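Local coordinates for protein ectonucleotide pyrophosphatase/phosphodiesterase family member 5 (Mus musculus, PDB 5VEO) that probably hydrolyses phosphodiester or pyrophosphate bonds of nucleotides at a zinc site outside the cell, and is held here as an inactive variant with AMP bound, at residues G23-W26 and D27-Y30; H181-G184 and P185-L189. The protein carries 1 engineered substitution. All coordinates share one frame; numbering follows the deposited sequence.

Overall arrangement
From the N terminus the chain leaves the central strand 16-21 of the mixed sheet and enters contact 1 at once, a tight turn between residues 23-26 and 27-30 on the way to helix 35-42. Much later, contact 2 rounds the corner between helices 177-183 and 190-210 as residues 181-184 pass into 185-189. The two turns follow in series, neither nested nor crossed, with centres about 13 Å apart. They meet through Pro185, whose CB lies 3.5 Å from Tyr28 OH and 3.7 Å from Arg25 NH1. The loop after a core strand is thereby packed against the loop that follows a zinc-binding helix.

Contact 1: G23-W26 and D27-Y30; sequences GFRW and DYLY
Arg25 and Asp27 close this turn with a two-pronged salt bridge, the arginine presenting its NE side. NE reaches Asp27 OD2 at 2.7 Å in a nearly straight bond (170°) close to the guanidinium plane, while NH2 meets the syn lone pair of Asp27 OD1 at 3.1 Å, more bent and tilted. A bend at chi3 (89°) in the otherwise extended arginine turns NE toward the acid. Asp27 holds CG between its own N and carbonyl carbon (chi1 64°), which lays the carboxylate nearly parallel to the indole of Trp26, stacked on it and within reach of Arg25 NE and NH2. Asp27 CB sits over the six-membered ring of Trp26, 3.8 Å from the centroid, in a CH-pi contact.

Tyr28 packs under the arginine: CB of Arg25 stands over the centre of the tyrosine ring, 3.7 Å from its centroid, and CE2 of the same ring lies over one guanidinium face. The tyrosine also directs its edge at a face of Phe24 in a T-shaped pair, centroids 5.6 Å apart, and Phe24 CE1 touches Tyr28 CB and, more loosely, Leu29 CD2. Tyr28 N donates to Arg25 O at 2.9 Å, an i to i+3 bond leading into the short 3-10 segment 28-30, and one water joins Gly23 O to Tyr28 OH. With an alanine in place of Arg25 the CB over the Tyr28 ring would remain, but the Asp27 carboxylate would probably lose its charged mate and be set free to turn, and the guanidinium packing on Tyr28 CE2 would be lost.

The turn lies between strand 16-21 and helix 35-42, and Gly23 N bonds to the zinc ligand Asp224. Phe24 and Tyr28 pack against helix 190-210, Trp26 and Leu29 touch strand 45-51, and Arg25 NH1 bonds to Met227 O.

Contact 2: H181-G184 and P185-L189; sequences HDVG and PDSPL. With ZN (zinc ion), chain D.
Val183 ends helix 177-183, and Gly184 breaks away from it with positive phi (88°), a conformation in which a side chain would jam against the preceding carbonyl oxygen. A type I beta turn runs from Gly184 to Ser187 with Pro185 and Asp186 at its corners, and Ser187 N closes it on Gly184 O at 3.1 Å. The donor stands well above the plane of that carbonyl.

The returning chain brings Ser187 and Leu189 back against Val183. Methyl CG2 of the valine meets Ser187 CB at 3.6 Å, while CG1 touches the Leu189 methyl CD1 at 3.7 Å, the two side chains crossing at about a right angle. Swung away from its own N (chi1 171°), the serine hydroxyl turns toward the coming helix and accepts from Leu189 N at 2.9 Å, a capping bond just ahead of helix 190-210.

At the helical end, His181 points away from the turn and binds zinc through NE2 at 2.0 Å. Asp177 and His325 bind the same ion, and AMP touches the histidine. Its ND1 is hydrogen-bonded to Gly323 O, which fixes the rotation of the imidazole and probably makes NE2 a stronger donor to the metal, a second-shell pairing within the zinc site of this alkaline phosphatase-like enzyme.

Contact 1: G23-W26 and D27-Y30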
loop_
_atom_site.group_PDB
_atom_site.type_symbol
_atom_site.label_atom_id
_atom_site.label_comp_id
_atom_site.label_asym_id
_atom_site.label_seq_id
_atom_site.Cartn_x
_atom_site.Cartn_y
_atom_site.Cartn_z
ATOM N N GLY A 23 6.851 -1.002 -1.877
ATOM C CA GLY A 23 7.499 -2.295 -1.655
ATOM C C GLY A 23 8.783 -2.236 -0.859
ATOM O O GLY A 23 9.668 -3.088 -1.035
ATOM N N PHE A 24 8.909 -1.258 0.029
ATOM C CA PHE A 24 10.131 -1.080 0.810
ATOM C C PHE A 24 9.946 -1.848 2.114
ATOM O O PHE A 24 9.393 -1.352 3.102
ATOM C CB PHE A 24 10.438 0.397 1.037
ATOM C CG PHE A 24 11.875 0.666 1.401
ATOM C CD1 PHE A 24 12.411 0.221 2.611
ATOM C CD2 PHE A 24 12.712 1.332 0.517
ATOM C CE1 PHE A 24 13.745 0.470 2.930
ATOM C CE2 PHE A 24 14.044 1.592 0.844
ATOM C CZ PHE A 24 14.556 1.159 2.056
ATOM N N ARG A 25 10.380 -3.104 2.089
ATOM C CA ARG A 25 10.322 -3.967 3.259
ATOM C C ARG A 25 11.134 -3.349 4.398
ATOM O O ARG A 25 12.204 -2.775 4.181
ATOM C CB ARG A 25 10.874 -5.349 2.880
ATOM C CG ARG A 25 10.577 -6.447 3.855
ATOM C CD ARG A 25 10.947 -7.790 3.266
ATOM N NE ARG A 25 12.313 -8.121 3.543
ATOM C CZ ARG A 25 12.917 -9.226 3.118
ATOM N NH1 ARG A 25 12.272 -10.113 2.352
ATOM N NH2 ARG A 25 14.182 -9.449 3.483
ATOM N N TRP A 26 10.640 -3.554 5.625
ATOM C CA TRP A 26 11.159 -2.876 6.816
ATOM C C TRP A 26 12.664 -3.101 7.016
ATOM O O TRP A 26 13.379 -2.193 7.468
ATOM C CB TRP A 26 10.368 -3.341 8.051
ATOM C CG TRP A 26 10.606 -4.772 8.364
ATOM C CD1 TRP A 26 10.080 -5.860 7.735
ATOM C CD2 TRP A 26 11.501 -5.270 9.357
ATOM N NE1 TRP A 26 10.607 -7.022 8.282
ATOM C CE2 TRP A 26 11.480 -6.673 9.281
ATOM C CE3 TRP A 26 12.321 -4.655 10.312
ATOM C CZ2 TRP A 26 12.244 -7.476 10.125
ATOM C CZ3 TRP A 26 13.080 -5.462 11.153
ATOM C CH2 TRP A 26 13.022 -6.856 11.051
ATOM N N ASP A 27 13.165 -4.285 6.683
ATOM C CA ASP A 27 14.571 -4.608 6.928
ATOM C C ASP A 27 15.484 -4.297 5.744
ATOM O O ASP A 27 16.696 -4.534 5.836
ATOM C CB ASP A 27 14.706 -6.074 7.325
ATOM C CG ASP A 27 14.298 -7.018 6.216
ATOM O OD1 ASP A 27 14.654 -8.217 6.278
ATOM O OD2 ASP A 27 13.657 -6.564 5.255
ATOM N N TYR A 28 14.958 -3.706 4.665
ATOM C CA TYR A 28 15.815 -3.300 3.555
ATOM C C TYR A 28 16.847 -2.262 3.982
ATOM O O TYR A 28 17.892 -2.149 3.341
ATOM C CB TYR A 28 14.970 -2.741 2.415
ATOM C CG TYR A 28 14.278 -3.727 1.485
ATOM C CD1 TYR A 28 13.474 -3.253 0.469
ATOM C CD2 TYR A 28 14.458 -5.098 1.569
ATOM C CE1 TYR A 28 12.850 -4.096 -0.426
ATOM C CE2 TYR A 28 13.817 -5.963 0.663
ATOM C CZ TYR A 28 13.022 -5.445 -0.332
ATOM O OH TYR A 28 12.404 -6.274 -1.233
ATOM N N LEU A 29 16.549 -1.486 5.042
ATOM C CA LEU A 29 17.475 -0.500 5.610
ATOM C C LEU A 29 18.841 -1.085 5.885
ATOM O O LEU A 29 19.836 -0.352 5.939
ATOM C CB LEU A 29 16.925 0.040 6.938
ATOM C CG LEU A 29 15.597 0.778 6.872
ATOM C CD1 LEU A 29 15.178 1.185 8.280
ATOM C CD2 LEU A 29 15.726 1.990 5.966
ATOM N N TYR A 30 18.898 -2.392 6.113
ATOM C CA TYR A 30 20.111 -3.051 6.561
ATOM C C TYR A 30 20.799 -3.869 5.477
ATOM O O TYR A 30 21.833 -4.488 5.758
ATOM C CB TYR A 30 19.776 -3.950 7.746
ATOM C CG TYR A 30 19.042 -3.223 8.839
ATOM C CD1 TYR A 30 19.539 -2.038 9.362
ATOM C CD2 TYR A 30 17.834 -3.695 9.317
ATOM C CE1 TYR A 30 18.866 -1.363 10.363
ATOM C CE2 TYR A 30 17.155 -3.029 10.322
ATOM C CZ TYR A 30 17.680 -1.867 10.843
ATOM O OH TYR A 30 17.008 -1.201 11.848
HETATM O O HOH W 1 10.772 -4.801 -2.933
#

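Contact 2: H181-G184 and P185-L189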
loop_
_atom_site.group_PDB
_atom_site.type_symbol
_atom_site.label_atom_id
_atom_site.label_comp_id
_atom_site.label_asym_id
_atom_site.label_seq_id
_atom_site.Cartn_x
_atom_site.Cartn_y
_atom_site.Cartn_z
ATOM N N HIS A 181 10.106 -7.458 -7.435
ATOM C CA HIS A 181 9.375 -8.475 -8.187
ATOM C C HIS A 181 10.288 -9.204 -9.162
ATOM O O HIS A 181 10.207 -10.427 -9.308
ATOM C CB HIS A 181 8.225 -7.853 -8.966
ATOM C CG HIS A 181 7.026 -7.490 -8.147
ATOM N ND1 HIS A 181 6.259 -8.423 -7.485
ATOM C CD2 HIS A 181 6.443 -6.289 -7.912
ATOM C CE1 HIS A 181 5.259 -7.814 -6.873
ATOM N NE2 HIS A 181 5.338 -6.521 -7.128
ATOM N N ASP A 182 11.115 -8.451 -9.885
ATOM C CA ASP A 182 11.895 -9.008 -10.984
ATOM C C ASP A 182 12.971 -9.963 -10.489
ATOM O O ASP A 182 13.193 -11.025 -11.084
ATOM C CB ASP A 182 12.543 -7.879 -11.784
ATOM C CG ASP A 182 11.551 -7.111 -12.630
ATOM O OD1 ASP A 182 10.425 -7.614 -12.844
ATOM O OD2 ASP A 182 11.902 -6.001 -13.091
ATOM N N VAL A 183 13.705 -9.575 -9.450
ATOM C CA VAL A 183 14.861 -10.351 -9.019
ATOM C C VAL A 183 14.626 -11.118 -7.728
ATOM O O VAL A 183 15.372 -12.077 -7.460
ATOM C CB VAL A 183 16.122 -9.470 -8.899
ATOM C CG1 VAL A 183 16.390 -8.773 -10.220
ATOM C CG2 VAL A 183 16.022 -8.484 -7.737
ATOM N N GLY A 184 13.616 -10.760 -6.943
ATOM C CA GLY A 184 13.403 -11.349 -5.647
ATOM C C GLY A 184 14.174 -10.616 -4.563
ATOM O O GLY A 184 15.290 -10.131 -4.790
ATOM N N PRO A 185 13.587 -10.499 -3.365
ATOM C CA PRO A 185 14.243 -9.715 -2.307
ATOM C C PRO A 185 15.542 -10.326 -1.798
ATOM O O PRO A 185 16.330 -9.616 -1.140
ATOM C CB PRO A 185 13.190 -9.668 -1.198
ATOM C CG PRO A 185 12.324 -10.875 -1.440
ATOM C CD PRO A 185 12.292 -11.057 -2.921
ATOM N N ASP A 186 15.780 -11.615 -2.047
ATOM C CA ASP A 186 17.010 -12.272 -1.619
ATOM C C ASP A 186 18.133 -12.096 -2.625
ATOM O O ASP A 186 19.271 -12.507 -2.353
ATOM C CB ASP A 186 16.787 -13.770 -1.408
ATOM C CG ASP A 186 15.799 -14.075 -0.294
ATOM O OD1 ASP A 186 15.446 -13.161 0.462
ATOM O OD2 ASP A 186 15.379 -15.244 -0.159
ATOM N N SER A 187 17.840 -11.515 -3.770
ATOM C CA SER A 187 18.845 -11.351 -4.804
ATOM C C SER A 187 19.904 -10.343 -4.364
ATOM O O SER A 187 19.578 -9.285 -3.817
ATOM C CB SER A 187 18.201 -10.871 -6.113
ATOM O OG SER A 187 19.199 -10.512 -7.052
ATOM N N PRO A 188 21.174 -10.610 -4.642
ATOM C CA PRO A 188 22.192 -9.578 -4.411
ATOM C C PRO A 188 21.974 -8.340 -5.270
ATOM O O PRO A 188 22.515 -7.270 -4.949
ATOM C CB PRO A 188 23.515 -10.291 -4.744
ATOM C CG PRO A 188 23.176 -11.530 -5.432
ATOM C CD PRO A 188 21.716 -11.850 -5.204
ATOM N N LEU A 189 21.168 -8.438 -6.330
ATOM C CA LEU A 189 20.833 -7.259 -7.121
ATOM C C LEU A 189 19.956 -6.263 -6.366
ATOM O O LEU A 189 19.843 -5.116 -6.804
ATOM C CB LEU A 189 20.146 -7.680 -8.419
ATOM C CG LEU A 189 20.929 -8.624 -9.334
ATOM C CD1 LEU A 189 20.098 -9.051 -10.515
ATOM C CD2 LEU A 189 22.137 -7.929 -9.844
HETATM ZN ZN ZN D . 4.311 -5.121 -6.093
#